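NAD_Gly3P_dh, NAD-dependent glycerol-3-phosphate dehydrogenase (Streptosporangium roseum, PDB 5OCM) reduces imines to amines with NADPH as hydride donor, as an imine reductase of the beta-hydroxyacid dehydrogenase-related family. Local coordinates at the interface of chains A and B. Coordinates in Å, arbitrary orientation; residue numbers count along the deposited sequence, not the author numbering. Chains: chain A/B, NAD_Gly3P_dh, NAD-dependent glycerol-3-phosphate dehydrogenase.

The interface of chains A and B. Residues chain A 176, 180, 209, 212-213, 215-216; chain B 177, 180-181, 209.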
# COMPACT_ATOMS: atom_id res chain seq x y z
N ILE A 176 4.46 2.50 5.64
CA ILE A 176 3.61 1.87 4.62
C ILE A 176 2.69 2.90 4.00
O ILE A 176 2.47 2.90 2.76
CB ILE A 176 2.83 0.62 5.15
CG1 ILE A 176 3.81 -0.37 5.73
CG2 ILE A 176 2.05 -0.02 4.03
CD1 ILE A 176 3.11 -1.56 6.42
N THR A 180 2.82 3.69 0.01
CA THR A 180 1.61 3.46 -0.78
C THR A 180 1.13 4.80 -1.39
O THR A 180 0.82 4.87 -2.60
CB THR A 180 0.51 2.84 0.07
OG1 THR A 180 0.97 1.60 0.64
CG2 THR A 180 -0.73 2.60 -0.74
N ILE A 209 -4.38 -2.63 -4.38
CA ILE A 209 -3.82 -2.57 -3.04
C ILE A 209 -4.39 -3.70 -2.20
O ILE A 209 -3.65 -4.35 -1.39
CB ILE A 209 -4.07 -1.17 -2.38
CG1 ILE A 209 -3.14 -0.12 -2.99
CG2 ILE A 209 -3.83 -1.21 -0.87
CD1 ILE A 209 -3.61 1.31 -2.75
N VAL A 212 -2.58 -6.73 -2.98
CA VAL A 212 -1.21 -6.70 -2.46
C VAL A 212 -1.19 -7.17 -1.00
O VAL A 212 -0.19 -7.76 -0.54
CB VAL A 212 -0.62 -5.30 -2.66
CG1 VAL A 212 0.73 -5.19 -1.95
CG2 VAL A 212 -0.44 -5.03 -4.18
N THR A 213 -2.28 -6.96 -0.25
CA THR A 213 -2.30 -7.46 1.13
C THR A 213 -2.17 -8.99 1.20
O THR A 213 -1.60 -9.53 2.15
CB THR A 213 -3.57 -7.06 1.93
OG1 THR A 213 -4.73 -7.62 1.33
CG2 THR A 213 -3.68 -5.57 2.00
N PHE A 215 -0.15 -10.65 -0.78
CA PHE A 215 1.29 -10.82 -0.95
C PHE A 215 1.99 -10.51 0.37
O PHE A 215 2.91 -11.21 0.76
CB PHE A 215 1.91 -9.94 -2.05
CG PHE A 215 1.13 -9.87 -3.36
CD1 PHE A 215 0.27 -10.86 -3.74
CD2 PHE A 215 1.34 -8.80 -4.19
CE1 PHE A 215 -0.46 -10.75 -4.92
CE2 PHE A 215 0.63 -8.70 -5.40
CZ PHE A 215 -0.30 -9.67 -5.72
N VAL A 216 1.52 -9.47 1.07
CA VAL A 216 2.10 -9.15 2.38
C VAL A 216 2.04 -10.40 3.30
O VAL A 216 3.02 -10.75 3.95
CB VAL A 216 1.38 -7.95 3.03
CG1 VAL A 216 1.69 -7.81 4.53
CG2 VAL A 216 1.73 -6.67 2.28
N MET B 177 2.50 -1.65 -5.87
CA MET B 177 2.95 -2.91 -5.25
C MET B 177 4.33 -2.78 -4.62
O MET B 177 4.55 -3.18 -3.46
CB MET B 177 2.87 -4.07 -6.25
CG MET B 177 3.50 -5.35 -5.73
SD MET B 177 3.46 -6.70 -6.90
CE MET B 177 4.66 -6.09 -8.10
N THR B 180 4.36 -0.40 -1.52
CA THR B 180 3.71 -1.03 -0.37
C THR B 180 4.55 -2.19 0.18
O THR B 180 4.79 -2.29 1.39
CB THR B 180 2.30 -1.53 -0.74
OG1 THR B 180 1.50 -0.48 -1.28
CG2 THR B 180 1.61 -2.15 0.47
N LEU B 181 5.04 -3.05 -0.70
CA LEU B 181 5.86 -4.18 -0.23
C LEU B 181 7.18 -3.75 0.39
O LEU B 181 7.58 -4.29 1.43
CB LEU B 181 6.13 -5.18 -1.37
CG LEU B 181 4.97 -5.98 -1.87
CD1 LEU B 181 5.43 -6.84 -3.02
CD2 LEU B 181 4.34 -6.80 -0.73
N ILE B 209 -3.37 -0.84 5.77
CA ILE B 209 -3.42 -0.65 4.34
C ILE B 209 -4.85 -0.42 3.91
O ILE B 209 -5.13 0.44 3.02
CB ILE B 209 -2.75 -1.84 3.60
CG1 ILE B 209 -1.22 -1.78 3.71
CG2 ILE B 209 -3.15 -1.89 2.10
CD1 ILE B 209 -0.54 -3.09 3.41
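A:Thr180 and B:Thr180 meet tip to tip in a two-fold symmetric interface where helices 165-192 and 198-225 pack on their mates in the deposited assembly, probably the enzyme's dimer. Their hydroxyl oxygens OG1 lie 2.9 Å apart in a hydrogen bond in which either oxygen could be the donor. A:Thr180 holds its OG1 beside the backbone N (chi1 -58°), which also lets the hydroxyl donate back to the carbonyl O of A:Ile176, one helical turn earlier, at 2.9 Å. That donor stands above the carbonyl plane, 35° out of it, and so off the lone pairs; the two bonds probably restrict the rotation of the hydroxyl. A valine in place of A:Thr180 would keep much of the bulk but would probably leave OG1 of B:Thr180 without its mate across the two-fold axis.

Apolar contacts surround this pair. B:Ile209 lies between two side chains of chain A: its CG1 takes the CG2 methyl of A:Ile176 at 3.7 Å, the side chains crossing at about a right angle, while its CG2 packs at 3.7 Å against the CG2 methyl of A:Thr213, the two side chains sliding past each other in opposite directions. A:Val212 splits its two methyls, CG1 reaching the CG2 methyl of B:Thr180 at 4.0 Å and CG2 the CB of B:Met177. B:Leu181 extends CD2 towards CG2 of A:Val216, 4.0 Å away. At the outer end of the patch B:Met177 bends at its last torsion (chi3 70°), and its thioether SD lies 3.8 Å from CE2 of the A:Phe215 ring, the side chains crossing at about a right angle.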